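Local coordinates for putidaredoxin reductase (Pseudomonas putida, PDB 1Q1R), which probably passes electrons from NADH through its bound FAD to putidaredoxin, the iron-sulfur partner of the cytochrome P450cam monooxygenase, at residues A[10-15]-A[32-37]; A[105-110]-A[280-285]; A[150-155]-A[239-244]; A[215-220]-A[227-232]. All coordinates share one frame; numbering follows the deposited sequence.

Overall arrangement
Interactions 1 and 2 lie in one parallel sheet, ordered 75-78, 31-35, 6-10, 105-108, 279-281; their centres are 9 Å apart and V10 bonds through its backbone to V107 and A109. Both touch FAD. Interactions 3 and 4 form a second pair, centres 11 Å apart, with the hairpin of 4 packed on the parallel sheet of 3 through V229 and F217. The centres of 1 and 3 are 32 Å apart. Along the chain interaction 1 comes first, while 3 and 4 both fall between 105-110 and 280-285, consistent with a probable NADH-binding domain inserted into the FAD-binding domain, as in the glutathione reductase fold.

Interaction 1: A[10-15]-A[32-37]; sequences VGTGLA and IRLVGD. With FAD (flavin-adenine dinucleotide), chain C.
T12 holds its OG1 between the backbone N and the carbonyl carbon (chi1 62°), which sends CG2 the other way, against the backbone of G36, with CG2 3.6 Å from G36 N. The hydroxyl instead meets a water: T12 OG1 lies 2.7 Å from it, and the same water is 2.9 Å from O3B of the FAD ribose. D37 has a similar first torsion (chi1 56°) that places its carboxylate beside the ribose, where OD2 accepts the O2B hydroxyl of FAD at 2.6 Å; the water also gives OD2 a weak bond. With an alanine here the O2B hydroxyl would probably lose its acceptor and the ribose would be less firmly fixed. Between the strands, G11 N donates to V35 O at 2.7 Å, nearly straight (165°), and continues the parallel pairing of V10 with V35. This is the beta-alpha-beta start of a Rossmann-type FAD site: strand 6-10, a GxGxxG-like turn with G11 and G13, helix 14-25, then strand 31-35, with an acid, D37, just beyond its end at the ribose. G11 CA comes to 3.0 Å from FAD O4B, a fit that a CB would spoil. G13 occupies the helix N-cap position, and A15 N bonds to the phosphate oxygen O1P of FAD at 3.0 Å. V10 CG1 packs against the adenine, 3.8 Å from FAD C6A, while CD2 of L34 covers the buried G11 O.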
# COMPACT_ATOMS: atom_id res chain seq x y z
N VAL A 10 13.02 -12.53 4.95
CA VAL A 10 12.64 -12.88 3.58
C VAL A 10 11.84 -11.73 2.98
O VAL A 10 10.70 -11.46 3.38
CB VAL A 10 11.79 -14.17 3.55
CG1 VAL A 10 11.47 -14.53 2.11
CG2 VAL A 10 12.54 -15.30 4.24
N GLY A 11 12.43 -11.05 2.00
CA GLY A 11 11.76 -9.94 1.37
C GLY A 11 12.56 -8.67 1.59
O GLY A 11 12.85 -8.29 2.72
N THR A 12 12.92 -8.01 0.49
CA THR A 12 13.70 -6.79 0.56
C THR A 12 12.92 -5.54 0.19
O THR A 12 13.45 -4.62 -0.43
CB THR A 12 14.95 -6.90 -0.33
OG1 THR A 12 14.55 -7.06 -1.69
CG2 THR A 12 15.80 -8.10 0.09
N GLY A 13 11.63 -5.53 0.54
CA GLY A 13 10.81 -4.36 0.29
C GLY A 13 11.00 -3.49 1.52
O GLY A 13 11.85 -3.79 2.36
N LEU A 14 10.22 -2.41 1.65
CA LEU A 14 10.34 -1.52 2.80
C LEU A 14 10.23 -2.24 4.14
O LEU A 14 11.01 -1.98 5.06
CB LEU A 14 9.26 -0.43 2.73
CG LEU A 14 9.19 0.55 3.91
CD1 LEU A 14 10.47 1.37 4.01
CD2 LEU A 14 7.99 1.47 3.71
N ALA A 15 9.26 -3.15 4.25
CA ALA A 15 9.05 -3.89 5.49
C ALA A 15 10.31 -4.64 5.93
O ALA A 15 10.76 -4.49 7.06
CB ALA A 15 7.89 -4.86 5.33
N ILE A 32 22.48 -10.42 10.49
CA ILE A 32 21.22 -10.11 9.82
C ILE A 32 21.34 -10.41 8.33
O ILE A 32 22.21 -9.87 7.65
CB ILE A 32 20.86 -8.62 10.00
CG1 ILE A 32 20.84 -8.26 11.49
CG2 ILE A 32 19.50 -8.33 9.36
CD1 ILE A 32 20.65 -6.79 11.77
N ARG A 33 20.47 -11.27 7.83
CA ARG A 33 20.49 -11.62 6.42
C ARG A 33 19.20 -11.23 5.72
O ARG A 33 18.12 -11.70 6.09
CB ARG A 33 20.73 -13.12 6.23
CG ARG A 33 22.11 -13.46 5.70
CD ARG A 33 22.09 -14.75 4.89
NE ARG A 33 23.31 -14.93 4.11
CZ ARG A 33 24.49 -15.27 4.63
NH1 ARG A 33 24.61 -15.46 5.94
NH2 ARG A 33 25.55 -15.40 3.84
N LEU A 34 19.31 -10.37 4.72
CA LEU A 34 18.17 -9.94 3.93
C LEU A 34 18.21 -10.77 2.66
O LEU A 34 19.22 -10.78 1.97
CB LEU A 34 18.28 -8.46 3.56
CG LEU A 34 17.62 -7.42 4.46
CD1 LEU A 34 17.98 -6.04 3.95
CD2 LEU A 34 16.10 -7.60 4.46
N VAL A 35 17.13 -11.47 2.36
CA VAL A 35 17.08 -12.29 1.17
C VAL A 35 15.83 -11.95 0.37
O VAL A 35 14.72 -12.02 0.89
CB VAL A 35 17.05 -13.79 1.53
CG1 VAL A 35 17.11 -14.63 0.26
CG2 VAL A 35 18.22 -14.12 2.45
N GLY A 36 16.01 -11.57 -0.89
CA GLY A 36 14.87 -11.23 -1.72
C GLY A 36 15.03 -11.69 -3.16
O GLY A 36 16.15 -11.79 -3.66
N ASP A 37 13.92 -11.97 -3.82
CA ASP A 37 13.99 -12.41 -5.20
C ASP A 37 14.25 -11.24 -6.14
O ASP A 37 14.65 -11.44 -7.29
CB ASP A 37 12.72 -13.17 -5.61
CG ASP A 37 11.45 -12.37 -5.39
OD1 ASP A 37 10.37 -12.86 -5.80
OD2 ASP A 37 11.50 -11.26 -4.82
PA FAD C . 6.85 -5.54 -0.92
O1A FAD C . 6.03 -6.31 -1.88
O2A FAD C . 7.22 -4.15 -1.26
O5B FAD C . 8.20 -6.35 -0.60
C5B FAD C . 8.22 -7.78 -0.50
C4B FAD C . 9.45 -8.32 -1.25
O4B FAD C . 9.71 -9.71 -0.85
C3B FAD C . 9.18 -8.36 -2.76
O3B FAD C . 10.39 -8.02 -3.46
C2B FAD C . 8.86 -9.82 -3.01
O2B FAD C . 9.19 -10.18 -4.35
C1B FAD C . 9.81 -10.50 -2.05
N9A FAD C . 9.50 -11.94 -1.81
C8A FAD C . 8.29 -12.49 -1.62
N7A FAD C . 8.43 -13.81 -1.46
C5A FAD C . 9.73 -14.10 -1.55
C6A FAD C . 10.47 -15.28 -1.47
N6A FAD C . 9.85 -16.44 -1.28
N1A FAD C . 11.82 -15.23 -1.60
C2A FAD C . 12.45 -14.07 -1.80
N3A FAD C . 11.76 -12.92 -1.88
C4A FAD C . 10.41 -12.91 -1.76
N1 FAD C . 1.75 3.27 0.50
C2 FAD C . 1.50 4.49 1.16
O2 FAD C . 1.38 4.52 2.38
N3 FAD C . 1.41 5.67 0.40
C4 FAD C . 1.57 5.63 -1.00
O4 FAD C . 1.53 6.68 -1.64
C4X FAD C . 1.82 4.41 -1.65
N5 FAD C . 2.03 4.37 -3.00
C5X FAD C . 2.34 3.21 -3.65
C6 FAD C . 2.58 3.22 -5.04
C7 FAD C . 2.93 2.03 -5.72
C7M FAD C . 3.15 2.06 -7.24
C8 FAD C . 3.05 0.82 -4.99
C8M FAD C . 3.45 -0.50 -5.68
C9 FAD C . 2.81 0.81 -3.60
C9A FAD C . 2.46 2.00 -2.93
N10 FAD C . 2.23 2.02 -1.53
C10 FAD C . 1.91 3.24 -0.89
C1' FAD C . 2.31 0.76 -0.73
C2' FAD C . 3.63 0.68 0.03
O2' FAD C . 4.70 0.97 -0.87
C3' FAD C . 3.83 -0.72 0.65
O3' FAD C . 2.69 -1.03 1.47
C4' FAD C . 5.10 -0.75 1.51
O4' FAD C . 6.23 -0.43 0.69
C5' FAD C . 5.33 -2.13 2.15
O5' FAD C . 5.71 -3.13 1.19
P FAD C . 6.28 -4.54 1.72
O1P FAD C . 7.73 -4.39 1.98
O2P FAD C . 5.42 -4.99 2.84
O3P FAD C . 6.03 -5.56 0.48
O HOH W 1 13.03 -8.98 -2.77

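Interaction 2: A[105-110]-A[280-285]; sequences RLVLAT and MAVGDC. With FAD (flavin-adenine dinucleotide), chain C.
L106, L108 and M280 stitch the two strands together with parallel-sheet bonds. M280 N donates to L106 O at 2.8 Å, almost straight (169°), and M280 O in turn accepts L108 N at 2.8 Å. The third rung is more bent: V282 N reaches L108 O at 3.1 Å with 144° at the hydrogen, as the chain turns out of the strand. L108 O also has the sulfur of C285 beside it. On the face of V107 and M280 the contact is apolar. A bend at the end of the methionine chain (chi3 -72°) swings M280 CE to 3.6 Å from V107 CG2, and V282 CG1 rests on A109 CB at 3.6 Å; helix 302-316 covers M280 and V282. The other edge of strand 105-108 pairs with strand 6-10. Past the strand ends the polar atoms turn to other partners. T110 OG1, beside CB of C285, is bonded to N251 O, while D284 N donates to the phosphate oxygen O2P of FAD at 3.0 Å. D284 OD1 takes the ribityl O3' hydroxyl of FAD at 2.6 Å, and OD2 forms a salt bridge with R134, which also bonds to FAD. One carboxylate thus serves a hydroxyl and a guanidinium, an arrangement likely to keep D284 ionised and to fix the ribityl chain beside the pyrophosphate.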
# COMPACT_ATOMS: atom_id res chain seq x y z
N ARG A 105 15.94 -16.57 14.39
CA ARG A 105 14.76 -15.72 14.26
C ARG A 105 14.50 -15.50 12.77
O ARG A 105 15.38 -15.08 12.03
CB ARG A 105 15.00 -14.37 14.94
CG ARG A 105 14.58 -14.32 16.40
CD ARG A 105 15.25 -15.40 17.22
NE ARG A 105 14.37 -15.92 18.25
CZ ARG A 105 14.14 -15.33 19.42
NH1 ARG A 105 14.74 -14.18 19.71
NH2 ARG A 105 13.32 -15.89 20.29
N LEU A 106 13.28 -15.80 12.33
CA LEU A 106 12.90 -15.63 10.94
C LEU A 106 11.80 -14.58 10.78
O LEU A 106 10.81 -14.59 11.52
CB LEU A 106 12.43 -16.97 10.37
CG LEU A 106 12.03 -17.02 8.89
CD1 LEU A 106 13.20 -16.59 8.02
CD2 LEU A 106 11.57 -18.42 8.53
N VAL A 107 11.99 -13.67 9.83
CA VAL A 107 11.01 -12.62 9.56
C VAL A 107 10.53 -12.71 8.12
O VAL A 107 11.33 -12.62 7.19
CB VAL A 107 11.62 -11.22 9.79
CG1 VAL A 107 10.59 -10.14 9.44
CG2 VAL A 107 12.06 -11.07 11.24
N LEU A 108 9.23 -12.89 7.94
CA LEU A 108 8.65 -12.98 6.62
C LEU A 108 8.08 -11.62 6.20
O LEU A 108 7.00 -11.22 6.65
CB LEU A 108 7.57 -14.06 6.58
CG LEU A 108 8.05 -15.46 6.99
CD1 LEU A 108 6.91 -16.46 6.85
CD2 LEU A 108 9.24 -15.88 6.12
N ALA A 109 8.82 -10.92 5.35
CA ALA A 109 8.42 -9.61 4.84
C ALA A 109 8.23 -9.78 3.34
O ALA A 109 8.81 -9.06 2.54
CB ALA A 109 9.52 -8.60 5.12
N THR A 110 7.38 -10.74 2.99
CA THR A 110 7.11 -11.11 1.61
C THR A 110 6.18 -10.23 0.78
O THR A 110 6.03 -10.45 -0.41
CB THR A 110 6.57 -12.55 1.55
OG1 THR A 110 5.38 -12.64 2.34
CG2 THR A 110 7.60 -13.51 2.10
N MET A 280 8.15 -14.58 12.43
CA MET A 280 7.27 -13.42 12.46
C MET A 280 6.92 -13.00 11.03
O MET A 280 7.57 -13.43 10.08
CB MET A 280 7.97 -12.26 13.18
CG MET A 280 8.39 -12.56 14.61
SD MET A 280 9.21 -11.16 15.42
CE MET A 280 10.73 -11.14 14.60
N ALA A 281 5.89 -12.17 10.89
CA ALA A 281 5.47 -11.66 9.58
C ALA A 281 5.34 -10.15 9.72
O ALA A 281 5.10 -9.64 10.82
CB ALA A 281 4.14 -12.27 9.16
N VAL A 282 5.50 -9.42 8.61
CA VAL A 282 5.45 -7.96 8.67
C VAL A 282 5.13 -7.32 7.31
O VAL A 282 5.52 -7.85 6.27
CB VAL A 282 6.81 -7.41 9.17
CG1 VAL A 282 7.91 -7.81 8.21
CG2 VAL A 282 6.76 -5.90 9.34
N GLY A 283 4.43 -6.19 7.33
CA GLY A 283 4.11 -5.49 6.10
C GLY A 283 2.82 -5.88 5.41
O GLY A 283 1.87 -6.33 6.04
N ASP A 284 2.79 -5.69 4.09
CA ASP A 284 1.62 -6.00 3.27
C ASP A 284 1.12 -7.43 3.44
O ASP A 284 -0.06 -7.70 3.25
CB ASP A 284 1.94 -5.78 1.78
CG ASP A 284 2.10 -4.32 1.41
OD1 ASP A 284 2.19 -3.46 2.31
OD2 ASP A 284 2.14 -4.03 0.19
N CYS A 285 2.01 -8.35 3.78
CA CYS A 285 1.64 -9.76 3.91
C CYS A 285 1.07 -10.16 5.26
O CYS A 285 0.58 -11.28 5.41
CB CYS A 285 2.86 -10.65 3.64
SG CYS A 285 4.03 -10.76 5.01
PA FAD C . 6.85 -5.54 -0.92
O1A FAD C . 6.03 -6.31 -1.88
O2A FAD C . 7.22 -4.15 -1.26
O5B FAD C . 8.20 -6.35 -0.60
C5B FAD C . 8.22 -7.78 -0.50
C4B FAD C . 9.45 -8.32 -1.25
O4B FAD C . 9.71 -9.71 -0.85
C3B FAD C . 9.18 -8.36 -2.76
O3B FAD C . 10.39 -8.02 -3.46
C2B FAD C . 8.86 -9.82 -3.01
O2B FAD C . 9.19 -10.18 -4.35
C1B FAD C . 9.81 -10.50 -2.05
N9A FAD C . 9.50 -11.94 -1.81
C8A FAD C . 8.29 -12.49 -1.62
N7A FAD C . 8.43 -13.81 -1.46
C5A FAD C . 9.73 -14.10 -1.55
C6A FAD C . 10.47 -15.28 -1.47
N6A FAD C . 9.85 -16.44 -1.28
N1A FAD C . 11.82 -15.23 -1.60
C2A FAD C . 12.45 -14.07 -1.80
N3A FAD C . 11.76 -12.92 -1.88
C4A FAD C . 10.41 -12.91 -1.76
N1 FAD C . 1.75 3.27 0.50
C2 FAD C . 1.50 4.49 1.16
O2 FAD C . 1.38 4.52 2.38
N3 FAD C . 1.41 5.67 0.40
C4 FAD C . 1.57 5.63 -1.00
O4 FAD C . 1.53 6.68 -1.64
C4X FAD C . 1.82 4.41 -1.65
N5 FAD C . 2.03 4.37 -3.00
C5X FAD C . 2.34 3.21 -3.65
C6 FAD C . 2.58 3.22 -5.04
C7 FAD C . 2.93 2.03 -5.72
C7M FAD C . 3.15 2.06 -7.24
C8 FAD C . 3.05 0.82 -4.99
C8M FAD C . 3.45 -0.50 -5.68
C9 FAD C . 2.81 0.81 -3.60
C9A FAD C . 2.46 2.00 -2.93
N10 FAD C . 2.23 2.02 -1.53
C10 FAD C . 1.91 3.24 -0.89
C1' FAD C . 2.31 0.76 -0.73
C2' FAD C . 3.63 0.68 0.03
O2' FAD C . 4.70 0.97 -0.87
C3' FAD C . 3.83 -0.72 0.65
O3' FAD C . 2.69 -1.03 1.47
C4' FAD C . 5.10 -0.75 1.51
O4' FAD C . 6.23 -0.43 0.69
C5' FAD C . 5.33 -2.13 2.15
O5' FAD C . 5.71 -3.13 1.19
P FAD C . 6.28 -4.54 1.72
O1P FAD C . 7.73 -4.39 1.98
O2P FAD C . 5.42 -4.99 2.84
O3P FAD C . 6.03 -5.56 0.48

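Interaction 3: A[150-155]-A[239-244]; sequences NRLVVI and ADLVIA
The amide of N150 and the carboxylate of D240 meet where strand 151-155 begins, with their planes 34° apart and their side chains crossing at about a right angle. The amide's ND2 sits beside D240 CB at 3.6 Å. OD2 of D240 is turned to the backbone and accepts R151 N at 2.7 Å through its anti lone pair, the one facing away from OD1, with an almost straight bond (170°). The tie is returned at R151 O, which is gripped twice: D240 N comes in the carbonyl plane at 2.7 Å, and L241 N lies nearly along the C=O axis at 3.1 Å. From there the strands run parallel, with V153 N to L241 O, I243 N to V153 O and I155 N to I243 O continuing the ladder. On the face of L152, V154, L241 and I243, CG of L152 is anti to the backbone N (chi1 165°), which carries CD1 across the strands to 3.3 Å from L241 O and 3.8 Å from I243 CD1; helix 159-170 packs over this side. On the reverse, I155 CD1 touches V242 CG1 at 3.7 Å and V153 CG2 meets A239 CB. Strand 151-155 is the middle one of a five-stranded parallel Rossmann-type sheet, with 241-244 next to it and 130-132 beyond, consistent with the NADH-binding domain of the glutathione reductase fold.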
# COMPACT_ATOMS: atom_id res chain seq x y z
N ASN A 150 -0.84 9.66 -27.04
CA ASN A 150 -1.05 8.23 -27.16
C ASN A 150 -2.21 7.88 -26.24
O ASN A 150 -2.54 8.64 -25.32
CB ASN A 150 0.21 7.44 -26.79
CG ASN A 150 1.07 7.13 -28.01
OD1 ASN A 150 0.99 7.82 -29.02
ND2 ASN A 150 1.88 6.08 -27.91
N ARG A 151 -2.84 6.74 -26.49
CA ARG A 151 -3.98 6.34 -25.68
C ARG A 151 -3.69 5.32 -24.60
O ARG A 151 -3.18 4.23 -24.86
CB ARG A 151 -5.10 5.83 -26.60
CG ARG A 151 -5.74 6.93 -27.44
CD ARG A 151 -6.53 6.38 -28.62
NE ARG A 151 -7.23 7.44 -29.33
CZ ARG A 151 -8.38 7.98 -28.93
NH1 ARG A 151 -8.96 7.55 -27.82
NH2 ARG A 151 -8.95 8.95 -29.63
N LEU A 152 -4.03 5.69 -23.37
CA LEU A 152 -3.84 4.81 -22.23
C LEU A 152 -5.18 4.37 -21.66
O LEU A 152 -6.13 5.15 -21.59
CB LEU A 152 -3.06 5.52 -21.11
CG LEU A 152 -3.11 4.85 -19.72
CD1 LEU A 152 -2.41 3.50 -19.76
CD2 LEU A 152 -2.46 5.75 -18.68
N VAL A 153 -5.24 3.10 -21.28
CA VAL A 153 -6.43 2.58 -20.64
C VAL A 153 -5.95 1.96 -19.34
O VAL A 153 -5.12 1.05 -19.34
CB VAL A 153 -7.15 1.50 -21.47
CG1 VAL A 153 -8.29 0.91 -20.64
CG2 VAL A 153 -7.71 2.10 -22.76
N VAL A 154 -6.44 2.50 -18.23
CA VAL A 154 -6.09 2.00 -16.92
C VAL A 154 -7.25 1.10 -16.47
O VAL A 154 -8.40 1.51 -16.50
CB VAL A 154 -5.95 3.15 -15.89
CG1 VAL A 154 -5.62 2.58 -14.52
CG2 VAL A 154 -4.87 4.14 -16.35
N ILE A 155 -6.93 -0.13 -16.07
CA ILE A 155 -7.96 -1.05 -15.60
C ILE A 155 -7.85 -1.17 -14.08
O ILE A 155 -6.92 -1.79 -13.56
CB ILE A 155 -7.79 -2.45 -16.24
CG1 ILE A 155 -7.80 -2.31 -17.77
CG2 ILE A 155 -8.92 -3.37 -15.79
CD1 ILE A 155 -7.37 -3.57 -18.51
N ALA A 239 -6.08 1.40 -27.67
CA ALA A 239 -5.06 1.70 -26.67
C ALA A 239 -3.64 1.49 -27.16
O ALA A 239 -3.35 0.53 -27.88
CB ALA A 239 -5.30 0.87 -25.42
N ASP A 240 -2.75 2.39 -26.75
CA ASP A 240 -1.34 2.28 -27.08
C ASP A 240 -0.64 1.70 -25.86
O ASP A 240 0.45 1.14 -25.94
CB ASP A 240 -0.74 3.65 -27.40
CG ASP A 240 -1.33 4.26 -28.65
OD1 ASP A 240 -1.24 3.62 -29.71
OD2 ASP A 240 -1.88 5.39 -28.57
N LEU A 241 -1.30 1.82 -24.71
CA LEU A 241 -0.76 1.34 -23.44
C LEU A 241 -1.89 0.93 -22.51
O LEU A 241 -2.93 1.59 -22.45
CB LEU A 241 0.06 2.45 -22.78
CG LEU A 241 0.78 2.16 -21.47
CD1 LEU A 241 1.84 1.08 -21.67
CD2 LEU A 241 1.42 3.45 -20.95
N VAL A 242 -1.69 -0.17 -21.79
CA VAL A 242 -2.69 -0.65 -20.84
C VAL A 242 -2.01 -0.94 -19.52
O VAL A 242 -1.02 -1.68 -19.47
CB VAL A 242 -3.39 -1.95 -21.33
CG1 VAL A 242 -4.36 -2.45 -20.26
CG2 VAL A 242 -4.14 -1.69 -22.63
N ILE A 243 -2.52 -0.34 -18.46
CA ILE A 243 -1.96 -0.55 -17.13
C ILE A 243 -3.08 -1.12 -16.26
O ILE A 243 -4.14 -0.52 -16.12
CB ILE A 243 -1.46 0.77 -16.53
CG1 ILE A 243 -0.30 1.30 -17.38
CG2 ILE A 243 -1.03 0.56 -15.08
CD1 ILE A 243 0.09 2.73 -17.06
N ALA A 244 -2.83 -2.30 -15.70
CA ALA A 244 -3.83 -2.96 -14.89
C ALA A 244 -3.49 -2.95 -13.40
O ALA A 244 -2.34 -3.16 -13.01
CB ALA A 244 -4.03 -4.41 -15.37

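Interaction 4: A[215-220]-A[227-232]; sequences CGFEMS and TAVLCE
Residues 215-219 and 227-231 run antiparallel at 161°, and the ladder carries a classic beta bulge near each end: C215 and G216 both face L230, and T227 and A228 both face E218. The end of L230 lies along the backbone of G216 and F217, with CD2 3.3 Å from F217 CA. The aliphatic part of E218 crosses L230 at about a right angle, with CG of E218 3.7 Å from L230 CD2. Beyond it OE1 lies over A228 CB at 3.3 Å and forms a salt bridge with R236 of the next strand. A leucine in place of E218 would probably leave the R236 guanidinium without its carboxylate mate. On the other face F217 and V229 lie side by side, pointing the same way, CE2 of F217 3.9 Å from V229 CG1, and A228 O sits at the ring edge near its plane. F217 reaches on to I155 and V229 to V153. At one bulge E218 O accepts T227 N at 2.9 Å in a straight line (179°) and weaker bonds from A228 N and T227 OG1; at the other, L230 O takes a sound bond from C215 N and a weak one from G216 N, while L230 N donates to G216 O at 2.9 Å. The whole is a bulged beta hairpin that supplies two of the three strands of an antiparallel sheet, 226-231 in its middle, packed on the parallel sheet of the presumed NADH domain.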
# COMPACT_ATOMS: atom_id res chain seq x y z
N CYS A 215 -13.79 -7.47 -21.29
CA CYS A 215 -14.01 -8.85 -21.71
C CYS A 215 -12.85 -9.39 -22.55
O CYS A 215 -12.74 -10.60 -22.74
CB CYS A 215 -15.32 -8.98 -22.49
SG CYS A 215 -15.35 -8.15 -24.09
N GLY A 216 -12.00 -8.50 -23.04
CA GLY A 216 -10.87 -8.96 -23.84
C GLY A 216 -10.06 -7.88 -24.52
O GLY A 216 -10.23 -6.69 -24.25
N PHE A 217 -9.17 -8.29 -25.42
CA PHE A 217 -8.32 -7.34 -26.12
C PHE A 217 -8.08 -7.71 -27.58
O PHE A 217 -8.25 -8.86 -27.98
CB PHE A 217 -6.94 -7.25 -25.44
CG PHE A 217 -6.99 -7.02 -23.96
CD1 PHE A 217 -7.19 -8.08 -23.08
CD2 PHE A 217 -6.82 -5.75 -23.44
CE1 PHE A 217 -7.24 -7.87 -21.70
CE2 PHE A 217 -6.86 -5.52 -22.06
CZ PHE A 217 -7.07 -6.59 -21.19
N GLU A 218 -7.70 -6.71 -28.36
CA GLU A 218 -7.35 -6.93 -29.76
C GLU A 218 -5.84 -6.72 -29.74
O GLU A 218 -5.34 -5.89 -28.97
CB GLU A 218 -8.02 -5.90 -30.67
CG GLU A 218 -9.53 -5.95 -30.62
CD GLU A 218 -10.19 -4.99 -31.59
OE1 GLU A 218 -9.63 -3.91 -31.85
OE2 GLU A 218 -11.29 -5.32 -32.08
N MET A 219 -5.11 -7.48 -30.54
CA MET A 219 -3.65 -7.36 -30.58
C MET A 219 -3.07 -7.40 -31.97
O MET A 219 -3.67 -7.95 -32.89
CB MET A 219 -3.03 -8.48 -29.76
CG MET A 219 -3.33 -8.39 -28.29
SD MET A 219 -2.40 -9.64 -27.46
CE MET A 219 -0.75 -8.91 -27.52
N SER A 220 -1.87 -6.82 -32.12
CA SER A 220 -1.18 -6.80 -33.40
C SER A 220 -0.42 -8.12 -33.55
O SER A 220 0.21 -8.58 -32.61
CB SER A 220 -0.21 -5.62 -33.47
OG SER A 220 0.73 -5.66 -32.41
N THR A 227 -3.75 -3.45 -29.01
CA THR A 227 -4.16 -2.33 -29.84
C THR A 227 -5.52 -1.81 -29.38
O THR A 227 -5.92 -0.71 -29.75
CB THR A 227 -4.27 -2.72 -31.33
OG1 THR A 227 -5.13 -3.85 -31.47
CG2 THR A 227 -2.89 -3.06 -31.89
N ALA A 228 -6.22 -2.60 -28.57
CA ALA A 228 -7.53 -2.16 -28.08
C ALA A 228 -8.06 -2.99 -26.92
O ALA A 228 -7.75 -4.17 -26.78
CB ALA A 228 -8.54 -2.16 -29.23
N VAL A 229 -8.85 -2.35 -26.07
CA VAL A 229 -9.46 -3.00 -24.91
C VAL A 229 -10.95 -3.10 -25.21
O VAL A 229 -11.57 -2.10 -25.59
CB VAL A 229 -9.25 -2.17 -23.62
CG1 VAL A 229 -9.80 -2.92 -22.41
CG2 VAL A 229 -7.77 -1.86 -23.43
N LEU A 230 -11.53 -4.28 -25.07
CA LEU A 230 -12.96 -4.45 -25.34
C LEU A 230 -13.74 -4.59 -24.05
O LEU A 230 -13.35 -5.33 -23.15
CB LEU A 230 -13.22 -5.69 -26.21
CG LEU A 230 -12.56 -5.84 -27.59
CD1 LEU A 230 -12.28 -4.48 -28.21
CD2 LEU A 230 -11.27 -6.61 -27.42
N CYS A 231 -14.86 -3.88 -23.96
CA CYS A 231 -15.71 -3.95 -22.78
C CYS A 231 -16.86 -4.91 -23.01
O CYS A 231 -17.29 -5.12 -24.15
CB CYS A 231 -16.26 -2.57 -22.45
SG CYS A 231 -14.97 -1.35 -22.18
N GLU A 232 -17.35 -5.49 -21.93
CA GLU A 232 -18.45 -6.44 -21.98
C GLU A 232 -19.67 -5.90 -22.73
O GLU A 232 -20.40 -6.66 -23.38
CB GLU A 232 -18.85 -6.84 -20.55
CG GLU A 232 -19.97 -7.86 -20.46
CD GLU A 232 -19.71 -9.09 -21.31
OE1 GLU A 232 -18.58 -9.61 -21.29
OE2 GLU A 232 -20.66 -9.54 -21.99